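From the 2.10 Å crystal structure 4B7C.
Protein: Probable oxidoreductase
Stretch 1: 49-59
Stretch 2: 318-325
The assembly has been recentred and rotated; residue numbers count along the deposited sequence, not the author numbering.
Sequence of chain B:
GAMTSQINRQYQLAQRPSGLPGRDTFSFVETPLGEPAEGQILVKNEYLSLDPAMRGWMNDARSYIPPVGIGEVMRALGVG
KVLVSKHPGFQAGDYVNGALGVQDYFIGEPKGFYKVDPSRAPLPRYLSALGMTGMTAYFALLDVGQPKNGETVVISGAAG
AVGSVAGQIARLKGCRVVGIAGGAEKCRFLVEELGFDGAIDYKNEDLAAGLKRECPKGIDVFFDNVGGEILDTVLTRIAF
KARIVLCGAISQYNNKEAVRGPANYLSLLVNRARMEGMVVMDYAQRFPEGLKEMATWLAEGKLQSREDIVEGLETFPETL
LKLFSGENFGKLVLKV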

# COMPACT_ATOMS: atom_id res chain seq x y z
N SER B 49 -15.48 -1.58 -26.39
CA SER B 49 -14.95 -0.68 -25.38
C SER B 49 -13.49 -0.35 -25.69
O SER B 49 -12.66 -1.24 -25.81
CB SER B 49 -15.04 -1.29 -23.99
OG SER B 49 -14.39 -0.45 -23.05
N LEU B 50 -13.21 0.93 -25.86
CA LEU B 50 -11.84 1.39 -25.98
C LEU B 50 -11.40 1.91 -24.61
O LEU B 50 -11.99 2.87 -24.09
CB LEU B 50 -11.70 2.44 -27.08
CG LEU B 50 -11.53 1.92 -28.52
CD1 LEU B 50 -12.51 0.83 -28.89
CD2 LEU B 50 -11.67 3.08 -29.49
N ASP B 51 -10.37 1.25 -24.06
CA ASP B 51 -9.90 1.45 -22.68
C ASP B 51 -8.39 1.64 -22.60
O ASP B 51 -7.64 0.93 -23.27
CB ASP B 51 -10.14 0.21 -21.78
CG ASP B 51 -11.61 -0.25 -21.76
OD1 ASP B 51 -12.48 0.60 -21.48
OD2 ASP B 51 -11.89 -1.46 -22.00
N PRO B 52 -7.93 2.55 -21.72
CA PRO B 52 -6.47 2.75 -21.54
C PRO B 52 -5.73 1.46 -21.21
O PRO B 52 -4.55 1.31 -21.58
CB PRO B 52 -6.39 3.73 -20.37
CG PRO B 52 -7.69 4.48 -20.42
CD PRO B 52 -8.70 3.45 -20.84
N ALA B 53 -6.40 0.54 -20.51
CA ALA B 53 -5.81 -0.77 -20.17
C ALA B 53 -5.33 -1.52 -21.41
O ALA B 53 -4.47 -2.40 -21.31
CB ALA B 53 -6.79 -1.62 -19.37
N MET B 54 -5.88 -1.17 -22.57
CA MET B 54 -5.45 -1.78 -23.85
C MET B 54 -3.95 -1.62 -24.12
O MET B 54 -3.31 -2.48 -24.74
CB MET B 54 -6.22 -1.18 -25.02
CG MET B 54 -7.61 -1.75 -25.19
SD MET B 54 -8.57 -0.92 -26.43
CE MET B 54 -9.60 -2.23 -27.12
N ARG B 55 -3.40 -0.52 -23.63
CA ARG B 55 -1.96 -0.27 -23.77
C ARG B 55 -1.13 -1.34 -23.02
O ARG B 55 -0.15 -1.91 -23.55
CB ARG B 55 -1.66 1.17 -23.32
CG ARG B 55 -0.38 1.77 -23.92
CD ARG B 55 -0.04 1.48 -25.33
NE ARG B 55 1.39 1.62 -25.56
CZ ARG B 55 2.33 0.69 -25.37
NH1 ARG B 55 2.04 -0.53 -24.93
NH2 ARG B 55 3.60 1.00 -25.63
N GLY B 56 -1.57 -1.68 -21.81
CA GLY B 56 -0.93 -2.74 -21.04
C GLY B 56 -1.07 -4.09 -21.70
O GLY B 56 -0.15 -4.91 -21.65
N TRP B 57 -2.23 -4.35 -22.29
CA TRP B 57 -2.50 -5.66 -22.93
C TRP B 57 -1.61 -5.89 -24.11
O TRP B 57 -1.39 -7.04 -24.51
CB TRP B 57 -3.95 -5.77 -23.39
CG TRP B 57 -4.96 -5.55 -22.31
CD1 TRP B 57 -4.78 -5.67 -20.94
CD2 TRP B 57 -6.38 -5.21 -22.48
NE1 TRP B 57 -5.94 -5.39 -20.28
CE2 TRP B 57 -6.94 -5.11 -21.14
CE3 TRP B 57 -7.20 -4.96 -23.57
CZ2 TRP B 57 -8.27 -4.78 -20.92
CZ3 TRP B 57 -8.54 -4.63 -23.34
CH2 TRP B 57 -9.06 -4.53 -22.05
N MET B 58 -1.13 -4.80 -24.70
CA MET B 58 -0.23 -4.88 -25.85
C MET B 58 1.23 -5.13 -25.46
O MET B 58 2.03 -5.62 -26.27
CB MET B 58 -0.31 -3.59 -26.67
CG MET B 58 -1.57 -3.49 -27.51
SD MET B 58 -1.62 -1.96 -28.50
CE MET B 58 -2.25 -0.79 -27.31
N ASN B 59 1.59 -4.75 -24.23
CA ASN B 59 2.95 -4.93 -23.72
C ASN B 59 3.27 -6.37 -23.32
O ASN B 59 2.41 -7.07 -22.77
CB ASN B 59 3.18 -3.99 -22.53
CG ASN B 59 3.40 -2.55 -22.93
OD1 ASN B 59 3.77 -2.25 -24.07
ND2 ASN B 59 3.20 -1.65 -22.00
N GLU B 318 -6.75 4.71 -35.04
CA GLU B 318 -6.76 6.16 -34.82
C GLU B 318 -7.58 6.48 -33.60
O GLU B 318 -7.17 7.30 -32.78
CB GLU B 318 -7.30 6.97 -36.01
CG GLU B 318 -8.66 6.64 -36.57
CD GLU B 318 -8.60 5.77 -37.81
OE1 GLU B 318 -7.99 4.69 -37.67
OE2 GLU B 318 -9.14 6.12 -38.91
N THR B 319 -8.76 5.86 -33.52
CA THR B 319 -9.70 6.12 -32.43
C THR B 319 -9.07 5.77 -31.09
O THR B 319 -9.26 6.48 -30.11
CB THR B 319 -11.02 5.35 -32.61
OG1 THR B 319 -11.61 5.67 -33.88
CG2 THR B 319 -11.98 5.71 -31.49
N LEU B 320 -8.28 4.71 -31.07
CA LEU B 320 -7.53 4.32 -29.88
C LEU B 320 -6.60 5.42 -29.34
O LEU B 320 -6.47 5.57 -28.12
CB LEU B 320 -6.72 3.04 -30.14
CG LEU B 320 -6.08 2.40 -28.89
CD1 LEU B 320 -7.10 2.12 -27.80
CD2 LEU B 320 -5.30 1.13 -29.19
N LEU B 321 -5.95 6.15 -30.24
CA LEU B 321 -5.04 7.26 -29.86
C LEU B 321 -5.76 8.39 -29.15
O LEU B 321 -5.19 9.02 -28.26
CB LEU B 321 -4.32 7.83 -31.08
CG LEU B 321 -3.33 6.82 -31.68
CD1 LEU B 321 -2.46 7.44 -32.76
CD2 LEU B 321 -2.46 6.18 -30.61
N LYS B 322 -7.03 8.60 -29.51
CA LYS B 322 -7.86 9.63 -28.89
C LYS B 322 -7.99 9.42 -27.39
O LYS B 322 -8.27 10.35 -26.63
CB LYS B 322 -9.25 9.62 -29.56
CG LYS B 322 -10.25 10.63 -29.05
CD LYS B 322 -11.58 10.55 -29.81
CE LYS B 322 -12.53 11.68 -29.45
NZ LYS B 322 -13.87 11.44 -30.09
N LEU B 323 -7.81 8.17 -26.97
CA LEU B 323 -7.87 7.79 -25.57
C LEU B 323 -6.75 8.45 -24.77
O LEU B 323 -6.93 8.79 -23.60
CB LEU B 323 -7.76 6.27 -25.46
CG LEU B 323 -8.62 5.59 -24.39
CD1 LEU B 323 -9.96 6.27 -24.15
CD2 LEU B 323 -8.83 4.14 -24.78
N PHE B 324 -5.60 8.65 -25.41
CA PHE B 324 -4.44 9.24 -24.73
C PHE B 324 -4.16 10.69 -25.09
O PHE B 324 -3.05 11.17 -24.88
CB PHE B 324 -3.18 8.43 -25.02
CG PHE B 324 -3.32 6.97 -24.74
CD1 PHE B 324 -3.30 6.49 -23.43
CD2 PHE B 324 -3.45 6.06 -25.77
CE1 PHE B 324 -3.42 5.13 -23.17
CE2 PHE B 324 -3.57 4.71 -25.52
CZ PHE B 324 -3.56 4.24 -24.22
N SER B 325 -5.17 11.38 -25.58
CA SER B 325 -5.01 12.75 -26.02
C SER B 325 -5.71 13.72 -25.06
O SER B 325 -5.64 14.93 -25.27
CB SER B 325 -5.52 12.85 -27.46
OG SER B 325 -6.89 13.00 -27.60

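Segments far apart in sequence are often joined by apolar packing alone, with polar groups finding their partners within a segment or elsewhere in the structure, and this probable oxidoreductase offers a compact example. No hydrogen bond crosses between the two stretches, and their contact buries 420 Å² in all.

Aliphatic packing does most of the work. Leu-50 points toward the partner stretch and sets its CD2 3.3 Å from CG2 of Thr-319, a residue whose methyl serves this contact while its hydroxyl is satisfied elsewhere in the structure. Leu-323 answers by laying CD2 against the backbone, 3.4 Å from C of Leu-50 and 3.3 Å from C of Asp-51; this apolar methyl also lies 4.0 Å from CD of Pro-52. Leu-320 is forked between two methionines, with CD1 3.6 Å from SD of Met-54 and CD2 4.1 Å from CE of Met-58. Four residues apart on one helix, both methionines point toward the partner.

A second contact is aromatic. The ring of Phe-324 brings CZ to 3.7 Å from CB of Arg-55, while O of Pro-52 lies at its edge, 4.1 Å from CZ. Arg-55 lends only its aliphatic base here: its end leads away, and NH1 donates a hydrogen bond to OD1 of Asn-59 (2.6 Å).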